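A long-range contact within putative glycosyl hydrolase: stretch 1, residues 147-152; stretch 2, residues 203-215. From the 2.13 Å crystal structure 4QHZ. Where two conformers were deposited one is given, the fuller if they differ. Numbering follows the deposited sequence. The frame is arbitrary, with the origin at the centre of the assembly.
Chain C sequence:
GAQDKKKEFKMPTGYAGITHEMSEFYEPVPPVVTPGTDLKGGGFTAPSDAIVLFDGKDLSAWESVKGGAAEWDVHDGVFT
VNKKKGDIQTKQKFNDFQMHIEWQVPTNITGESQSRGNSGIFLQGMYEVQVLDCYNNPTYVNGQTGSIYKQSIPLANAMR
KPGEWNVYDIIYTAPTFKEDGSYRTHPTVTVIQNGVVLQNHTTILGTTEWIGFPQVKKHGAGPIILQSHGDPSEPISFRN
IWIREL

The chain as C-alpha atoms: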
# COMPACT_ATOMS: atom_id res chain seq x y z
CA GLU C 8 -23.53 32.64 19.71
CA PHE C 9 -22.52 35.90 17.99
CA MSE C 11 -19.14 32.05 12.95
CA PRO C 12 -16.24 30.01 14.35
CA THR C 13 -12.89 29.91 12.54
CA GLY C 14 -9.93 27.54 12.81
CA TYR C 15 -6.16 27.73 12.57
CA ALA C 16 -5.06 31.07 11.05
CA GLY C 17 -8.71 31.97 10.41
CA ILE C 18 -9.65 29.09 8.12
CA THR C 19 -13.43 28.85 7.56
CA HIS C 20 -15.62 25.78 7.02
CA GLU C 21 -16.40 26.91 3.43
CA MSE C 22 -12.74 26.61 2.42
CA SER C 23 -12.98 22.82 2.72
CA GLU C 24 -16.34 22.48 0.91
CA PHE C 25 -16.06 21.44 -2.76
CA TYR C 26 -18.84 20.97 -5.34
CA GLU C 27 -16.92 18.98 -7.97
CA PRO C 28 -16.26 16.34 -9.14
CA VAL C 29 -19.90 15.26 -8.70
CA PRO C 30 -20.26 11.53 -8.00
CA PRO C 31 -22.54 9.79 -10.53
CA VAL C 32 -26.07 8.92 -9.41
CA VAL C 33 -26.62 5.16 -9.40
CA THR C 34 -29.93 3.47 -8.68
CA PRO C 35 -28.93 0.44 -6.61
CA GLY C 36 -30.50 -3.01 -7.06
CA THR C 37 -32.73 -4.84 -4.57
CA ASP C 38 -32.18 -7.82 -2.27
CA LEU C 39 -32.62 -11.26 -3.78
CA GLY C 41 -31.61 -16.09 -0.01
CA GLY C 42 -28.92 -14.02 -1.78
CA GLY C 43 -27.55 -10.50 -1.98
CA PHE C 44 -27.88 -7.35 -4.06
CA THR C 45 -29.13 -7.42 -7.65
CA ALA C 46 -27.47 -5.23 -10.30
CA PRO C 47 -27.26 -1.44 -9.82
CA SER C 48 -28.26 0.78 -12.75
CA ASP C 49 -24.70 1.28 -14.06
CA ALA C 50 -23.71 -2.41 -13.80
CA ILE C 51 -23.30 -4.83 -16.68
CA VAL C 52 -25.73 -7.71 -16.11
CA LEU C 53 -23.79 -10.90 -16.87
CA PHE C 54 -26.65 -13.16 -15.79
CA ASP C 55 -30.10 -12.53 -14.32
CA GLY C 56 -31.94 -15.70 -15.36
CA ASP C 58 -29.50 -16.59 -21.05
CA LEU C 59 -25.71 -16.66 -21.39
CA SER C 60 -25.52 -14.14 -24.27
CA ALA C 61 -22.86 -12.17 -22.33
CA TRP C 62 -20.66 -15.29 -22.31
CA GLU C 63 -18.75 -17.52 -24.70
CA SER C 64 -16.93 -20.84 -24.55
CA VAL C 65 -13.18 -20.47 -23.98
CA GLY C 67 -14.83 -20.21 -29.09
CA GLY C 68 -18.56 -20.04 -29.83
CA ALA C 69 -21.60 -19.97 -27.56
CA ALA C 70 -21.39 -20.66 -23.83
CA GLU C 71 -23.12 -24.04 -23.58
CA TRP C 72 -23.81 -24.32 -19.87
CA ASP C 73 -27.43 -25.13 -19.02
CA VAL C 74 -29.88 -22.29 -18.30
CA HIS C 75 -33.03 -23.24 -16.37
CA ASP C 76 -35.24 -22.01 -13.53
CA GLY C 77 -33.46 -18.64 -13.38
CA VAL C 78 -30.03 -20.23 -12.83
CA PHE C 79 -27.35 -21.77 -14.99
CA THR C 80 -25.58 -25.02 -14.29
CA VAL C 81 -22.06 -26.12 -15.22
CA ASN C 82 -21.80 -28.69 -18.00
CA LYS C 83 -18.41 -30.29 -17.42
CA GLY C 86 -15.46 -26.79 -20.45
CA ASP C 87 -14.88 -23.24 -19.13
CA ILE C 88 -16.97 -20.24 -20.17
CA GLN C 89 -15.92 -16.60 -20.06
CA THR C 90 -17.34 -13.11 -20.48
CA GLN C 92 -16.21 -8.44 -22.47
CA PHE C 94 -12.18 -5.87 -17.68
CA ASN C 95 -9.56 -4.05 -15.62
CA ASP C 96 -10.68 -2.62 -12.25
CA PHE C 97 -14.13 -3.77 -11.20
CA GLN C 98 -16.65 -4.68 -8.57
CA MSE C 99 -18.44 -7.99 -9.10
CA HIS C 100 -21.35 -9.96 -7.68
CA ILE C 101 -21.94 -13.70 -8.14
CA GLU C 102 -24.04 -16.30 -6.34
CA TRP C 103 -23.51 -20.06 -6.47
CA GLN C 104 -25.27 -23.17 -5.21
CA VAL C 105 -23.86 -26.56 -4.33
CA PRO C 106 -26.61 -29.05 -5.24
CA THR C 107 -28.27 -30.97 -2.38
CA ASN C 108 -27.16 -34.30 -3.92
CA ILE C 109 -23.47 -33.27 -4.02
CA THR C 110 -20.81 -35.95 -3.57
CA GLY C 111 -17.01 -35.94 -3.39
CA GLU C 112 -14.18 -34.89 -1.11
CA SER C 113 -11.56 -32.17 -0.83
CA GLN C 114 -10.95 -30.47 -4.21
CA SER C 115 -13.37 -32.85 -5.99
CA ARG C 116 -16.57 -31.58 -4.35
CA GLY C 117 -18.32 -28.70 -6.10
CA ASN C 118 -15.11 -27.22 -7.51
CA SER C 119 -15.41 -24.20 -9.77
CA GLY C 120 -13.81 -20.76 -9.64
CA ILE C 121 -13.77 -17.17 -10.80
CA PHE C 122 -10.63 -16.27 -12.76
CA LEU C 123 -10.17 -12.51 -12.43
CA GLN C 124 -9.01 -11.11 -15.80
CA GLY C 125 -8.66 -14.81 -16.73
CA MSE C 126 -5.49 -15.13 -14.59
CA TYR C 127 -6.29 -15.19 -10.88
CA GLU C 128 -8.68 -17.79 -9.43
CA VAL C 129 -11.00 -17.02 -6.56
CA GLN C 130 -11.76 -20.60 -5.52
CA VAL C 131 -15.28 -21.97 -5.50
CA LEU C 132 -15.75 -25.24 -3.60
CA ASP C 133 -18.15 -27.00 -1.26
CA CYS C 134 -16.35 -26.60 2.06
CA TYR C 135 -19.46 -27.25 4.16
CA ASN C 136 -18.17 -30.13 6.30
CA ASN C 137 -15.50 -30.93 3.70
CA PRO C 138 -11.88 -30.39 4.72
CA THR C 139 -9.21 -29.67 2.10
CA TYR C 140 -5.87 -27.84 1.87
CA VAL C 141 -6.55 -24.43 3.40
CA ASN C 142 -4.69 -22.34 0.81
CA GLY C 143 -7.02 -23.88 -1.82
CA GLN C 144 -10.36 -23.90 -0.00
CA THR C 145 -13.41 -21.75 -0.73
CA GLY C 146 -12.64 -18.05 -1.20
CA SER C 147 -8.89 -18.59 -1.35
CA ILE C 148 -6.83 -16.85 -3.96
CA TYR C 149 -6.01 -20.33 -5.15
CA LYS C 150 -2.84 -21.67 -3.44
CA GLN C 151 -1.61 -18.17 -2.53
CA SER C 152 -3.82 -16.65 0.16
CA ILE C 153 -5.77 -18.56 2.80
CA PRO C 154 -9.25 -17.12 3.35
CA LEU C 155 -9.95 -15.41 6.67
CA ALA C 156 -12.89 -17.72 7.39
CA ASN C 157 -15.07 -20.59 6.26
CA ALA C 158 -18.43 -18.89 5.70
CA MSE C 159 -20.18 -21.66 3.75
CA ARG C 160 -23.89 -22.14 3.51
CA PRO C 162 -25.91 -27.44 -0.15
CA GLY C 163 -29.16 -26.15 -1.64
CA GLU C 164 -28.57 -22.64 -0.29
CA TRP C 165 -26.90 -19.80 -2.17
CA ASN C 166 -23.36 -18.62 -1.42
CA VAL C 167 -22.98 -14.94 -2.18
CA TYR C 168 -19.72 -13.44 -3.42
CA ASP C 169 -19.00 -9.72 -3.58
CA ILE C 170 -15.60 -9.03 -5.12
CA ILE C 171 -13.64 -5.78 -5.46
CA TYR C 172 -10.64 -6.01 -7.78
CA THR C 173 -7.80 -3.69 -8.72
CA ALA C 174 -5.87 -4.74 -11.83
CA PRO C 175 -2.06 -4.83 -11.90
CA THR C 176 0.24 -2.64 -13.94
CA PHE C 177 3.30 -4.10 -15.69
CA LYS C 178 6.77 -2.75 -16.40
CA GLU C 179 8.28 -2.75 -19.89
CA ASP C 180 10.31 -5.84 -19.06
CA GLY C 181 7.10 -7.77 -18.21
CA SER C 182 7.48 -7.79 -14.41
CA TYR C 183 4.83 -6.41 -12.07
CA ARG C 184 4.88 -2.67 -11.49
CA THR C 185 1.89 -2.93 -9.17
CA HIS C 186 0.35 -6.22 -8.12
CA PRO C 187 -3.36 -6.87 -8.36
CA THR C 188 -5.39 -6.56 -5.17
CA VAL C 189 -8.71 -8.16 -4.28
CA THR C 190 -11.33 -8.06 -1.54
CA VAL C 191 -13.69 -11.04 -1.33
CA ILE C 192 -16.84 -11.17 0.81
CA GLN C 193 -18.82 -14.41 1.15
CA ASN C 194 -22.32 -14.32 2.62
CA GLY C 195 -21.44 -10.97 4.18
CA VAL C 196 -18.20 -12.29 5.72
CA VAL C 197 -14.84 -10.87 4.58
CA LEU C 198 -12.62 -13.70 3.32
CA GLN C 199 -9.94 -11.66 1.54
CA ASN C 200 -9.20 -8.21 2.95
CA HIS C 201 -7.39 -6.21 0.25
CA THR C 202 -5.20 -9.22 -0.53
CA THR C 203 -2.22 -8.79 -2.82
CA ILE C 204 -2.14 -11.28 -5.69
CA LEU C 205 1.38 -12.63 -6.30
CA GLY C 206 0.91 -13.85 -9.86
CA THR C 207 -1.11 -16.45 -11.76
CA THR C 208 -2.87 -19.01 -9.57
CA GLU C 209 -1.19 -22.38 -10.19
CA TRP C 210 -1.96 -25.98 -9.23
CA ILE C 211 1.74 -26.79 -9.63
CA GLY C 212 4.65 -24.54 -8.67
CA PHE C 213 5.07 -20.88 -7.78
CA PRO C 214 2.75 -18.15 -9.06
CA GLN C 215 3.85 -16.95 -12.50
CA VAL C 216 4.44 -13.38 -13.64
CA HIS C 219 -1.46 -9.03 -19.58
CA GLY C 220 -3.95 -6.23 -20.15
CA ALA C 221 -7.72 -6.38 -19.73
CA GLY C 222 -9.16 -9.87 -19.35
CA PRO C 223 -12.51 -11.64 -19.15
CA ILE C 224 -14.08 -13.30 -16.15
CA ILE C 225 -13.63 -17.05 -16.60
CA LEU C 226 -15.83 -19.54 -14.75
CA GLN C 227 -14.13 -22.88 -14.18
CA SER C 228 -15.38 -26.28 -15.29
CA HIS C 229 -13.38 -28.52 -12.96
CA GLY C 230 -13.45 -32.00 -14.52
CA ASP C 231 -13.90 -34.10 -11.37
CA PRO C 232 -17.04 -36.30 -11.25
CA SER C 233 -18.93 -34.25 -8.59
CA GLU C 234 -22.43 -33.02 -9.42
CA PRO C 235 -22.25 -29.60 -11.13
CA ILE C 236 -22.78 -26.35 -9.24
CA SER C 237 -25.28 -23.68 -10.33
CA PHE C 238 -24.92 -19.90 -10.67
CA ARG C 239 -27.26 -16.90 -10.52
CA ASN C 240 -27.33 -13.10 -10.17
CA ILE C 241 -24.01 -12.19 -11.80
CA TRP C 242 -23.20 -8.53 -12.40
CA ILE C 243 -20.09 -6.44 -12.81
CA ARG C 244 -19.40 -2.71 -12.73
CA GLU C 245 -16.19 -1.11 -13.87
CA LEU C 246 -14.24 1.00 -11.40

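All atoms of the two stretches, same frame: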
# COMPACT_ATOMS: atom_id res chain seq x y z
N SER C 147 -10.32 -18.79 -1.25
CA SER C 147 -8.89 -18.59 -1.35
C SER C 147 -8.59 -17.90 -2.67
O SER C 147 -9.36 -18.03 -3.63
CB SER C 147 -8.13 -19.92 -1.27
OG SER C 147 -8.43 -20.78 -2.36
N ILE C 148 -7.50 -17.15 -2.70
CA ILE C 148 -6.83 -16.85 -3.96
C ILE C 148 -5.97 -18.09 -4.17
O ILE C 148 -5.00 -18.31 -3.45
CB ILE C 148 -6.00 -15.55 -3.93
CG1 ILE C 148 -6.84 -14.37 -3.45
CG2 ILE C 148 -5.43 -15.25 -5.32
CD1 ILE C 148 -8.21 -14.26 -4.09
N TYR C 149 -6.37 -18.92 -5.13
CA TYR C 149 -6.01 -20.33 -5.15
C TYR C 149 -4.51 -20.58 -4.95
O TYR C 149 -3.68 -20.17 -5.77
CB TYR C 149 -6.51 -20.99 -6.44
CG TYR C 149 -6.25 -22.47 -6.50
CD1 TYR C 149 -6.95 -23.35 -5.69
CD2 TYR C 149 -5.29 -22.99 -7.36
CE1 TYR C 149 -6.71 -24.71 -5.73
CE2 TYR C 149 -5.04 -24.34 -7.41
CZ TYR C 149 -5.76 -25.20 -6.60
OH TYR C 149 -5.51 -26.55 -6.65
N LYS C 150 -4.20 -21.26 -3.84
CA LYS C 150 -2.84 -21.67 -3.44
C LYS C 150 -1.88 -20.51 -3.14
O LYS C 150 -0.66 -20.70 -3.13
CB LYS C 150 -2.23 -22.63 -4.48
CG LYS C 150 -2.79 -24.04 -4.39
CD LYS C 150 -1.94 -25.04 -5.16
CE LYS C 150 -2.37 -26.46 -4.88
NZ LYS C 150 -1.38 -27.45 -5.39
N GLN C 151 -2.42 -19.32 -2.90
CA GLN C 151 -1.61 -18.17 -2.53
C GLN C 151 -2.01 -17.63 -1.17
O GLN C 151 -1.16 -17.44 -0.31
CB GLN C 151 -1.74 -17.05 -3.56
CG GLN C 151 -1.10 -17.36 -4.89
CD GLN C 151 -1.27 -16.23 -5.89
OE1 GLN C 151 -1.44 -15.07 -5.51
NE2 GLN C 151 -1.21 -16.56 -7.17
N SER C 152 -3.30 -17.35 -1.00
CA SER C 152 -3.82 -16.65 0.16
C SER C 152 -4.98 -17.40 0.79
O SER C 152 -6.03 -17.57 0.17
CB SER C 152 -4.28 -15.25 -0.23
OG SER C 152 -3.19 -14.51 -0.77
N THR C 203 -3.09 -8.95 -1.67
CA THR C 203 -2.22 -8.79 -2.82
C THR C 203 -2.08 -10.13 -3.55
O THR C 203 -1.81 -11.15 -2.93
CB THR C 203 -0.83 -8.28 -2.41
OG1 THR C 203 -0.96 -6.97 -1.83
CG2 THR C 203 0.11 -8.19 -3.61
N ILE C 204 -2.29 -10.10 -4.86
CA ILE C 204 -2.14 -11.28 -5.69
C ILE C 204 -0.70 -11.33 -6.19
O ILE C 204 -0.18 -10.32 -6.67
CB ILE C 204 -3.16 -11.27 -6.84
CG1 ILE C 204 -4.58 -11.37 -6.27
CG2 ILE C 204 -2.90 -12.42 -7.81
CD1 ILE C 204 -5.70 -11.22 -7.28
N LEU C 205 -0.06 -12.49 -6.05
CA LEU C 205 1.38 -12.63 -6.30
C LEU C 205 1.71 -12.95 -7.74
O LEU C 205 2.84 -12.75 -8.17
CB LEU C 205 1.96 -13.73 -5.41
CG LEU C 205 1.73 -13.55 -3.90
CD1 LEU C 205 2.24 -14.76 -3.14
CD2 LEU C 205 2.38 -12.27 -3.39
N GLY C 206 0.72 -13.41 -8.49
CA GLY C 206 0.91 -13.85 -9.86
C GLY C 206 -0.21 -14.80 -10.22
O GLY C 206 -1.18 -14.92 -9.46
N THR C 207 -0.10 -15.48 -11.36
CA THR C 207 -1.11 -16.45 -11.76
C THR C 207 -1.33 -17.49 -10.66
O THR C 207 -0.39 -17.87 -9.95
CB THR C 207 -0.70 -17.21 -13.04
OG1 THR C 207 0.55 -17.87 -12.82
CG2 THR C 207 -0.58 -16.26 -14.22
N THR C 208 -2.57 -17.93 -10.49
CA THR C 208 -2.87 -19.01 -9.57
C THR C 208 -2.52 -20.32 -10.26
O THR C 208 -2.92 -20.55 -11.41
CB THR C 208 -4.34 -19.00 -9.11
OG1 THR C 208 -5.20 -18.89 -10.26
CG2 THR C 208 -4.57 -17.83 -8.19
N GLU C 209 -1.76 -21.17 -9.58
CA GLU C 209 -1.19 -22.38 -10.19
C GLU C 209 -1.40 -23.60 -9.30
O GLU C 209 -1.16 -23.54 -8.09
CB GLU C 209 0.30 -22.19 -10.43
CG GLU C 209 0.66 -21.02 -11.36
CD GLU C 209 0.31 -21.27 -12.81
OE1 GLU C 209 0.05 -22.44 -13.18
OE2 GLU C 209 0.31 -20.30 -13.59
N TRP C 210 -1.85 -24.69 -9.91
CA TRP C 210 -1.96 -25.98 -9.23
C TRP C 210 -0.58 -26.54 -8.91
O TRP C 210 -0.39 -27.18 -7.88
CB TRP C 210 -2.75 -26.96 -10.11
CG TRP C 210 -2.98 -28.31 -9.50
CD1 TRP C 210 -3.50 -28.58 -8.26
CD2 TRP C 210 -2.75 -29.58 -10.12
NE1 TRP C 210 -3.58 -29.94 -8.07
CE2 TRP C 210 -3.12 -30.58 -9.19
CE3 TRP C 210 -2.24 -29.98 -11.36
CZ2 TRP C 210 -3.02 -31.94 -9.47
CZ3 TRP C 210 -2.13 -31.34 -11.63
CH2 TRP C 210 -2.52 -32.30 -10.69
N ILE C 211 0.38 -26.30 -9.80
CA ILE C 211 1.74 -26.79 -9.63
C ILE C 211 2.71 -25.62 -9.69
O ILE C 211 2.70 -24.84 -10.64
CB ILE C 211 2.11 -27.82 -10.71
CG1 ILE C 211 1.33 -29.12 -10.49
CG2 ILE C 211 3.60 -28.09 -10.72
CD1 ILE C 211 1.44 -30.13 -11.61
N GLY C 212 3.56 -25.51 -8.67
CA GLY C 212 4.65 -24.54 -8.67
C GLY C 212 4.28 -23.17 -8.15
O GLY C 212 3.17 -22.94 -7.66
N PHE C 213 5.23 -22.25 -8.27
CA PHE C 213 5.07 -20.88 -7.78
C PHE C 213 4.20 -20.07 -8.72
O PHE C 213 4.13 -20.36 -9.91
CB PHE C 213 6.44 -20.21 -7.62
CG PHE C 213 7.26 -20.74 -6.48
CD1 PHE C 213 7.89 -21.97 -6.57
CD2 PHE C 213 7.40 -20.01 -5.32
CE1 PHE C 213 8.64 -22.47 -5.52
CE2 PHE C 213 8.15 -20.49 -4.26
CZ PHE C 213 8.77 -21.73 -4.36
N PRO C 214 3.52 -19.04 -8.19
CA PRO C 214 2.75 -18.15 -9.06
C PRO C 214 3.63 -17.60 -10.18
O PRO C 214 4.81 -17.33 -9.94
CB PRO C 214 2.31 -17.03 -8.11
CG PRO C 214 2.23 -17.69 -6.78
CD PRO C 214 3.37 -18.67 -6.77
N GLN C 215 3.07 -17.44 -11.37
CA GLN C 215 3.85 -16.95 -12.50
C GLN C 215 3.53 -15.50 -12.81
O GLN C 215 2.38 -15.05 -12.66
CB GLN C 215 3.62 -17.84 -13.73
CG GLN C 215 4.07 -19.27 -13.48
CD GLN C 215 3.97 -20.17 -14.69
OE1 GLN C 215 3.47 -21.30 -14.59
NE2 GLN C 215 4.44 -19.69 -15.83
O HOH W 1 -1.16 -19.92 -7.07
O HOH W 2 -2.93 -13.77 -3.36

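Two irregular segments distant in sequence are joined here chiefly by side chains of one that satisfy backbone polar groups of the other, a common way to fasten loops that lack the regular pairing of a sheet. Gln 151 is the clearest example. Its CA-to-CB bond points toward the second stretch, and the side chain (m, t) places both ends of its amide against main chain: Leu 205 N donates to Gln 151 OE1 (3.0 Å), while Gln 151 NE2 donates to Gly 206 O (2.8 Å). A primary amide suits this site because it offers an acceptor and a donor side by side. Lys 150 works at longer reach; its nearly extended chain passes Glu 209 O, with CD 3.4 Å from that oxygen, and its NZ donates to Trp 210 O at 2.7 Å.

Water completes the polar network. One molecule donates to Tyr 149 O and accepts from Glu 209 N; another donates to both Gln 151 OE1 and Thr 203 O and accepts from Ser 152 OG.

Apolar packing runs alongside these bonds. Ile 148 CG2 lies 4.1 Å from Ile 204 CG1 and 4.0 Å from Thr 208 CG2, and the buried Tyr 149 brings its CZ to 4.4 Å from Trp 210 CD1. Tyr 149 OH, hydrogen-bonded elsewhere in the structure, sits at the indole edge, 3.3 Å from Trp 210 CD1. The contact buries 528 Å², both sides summed.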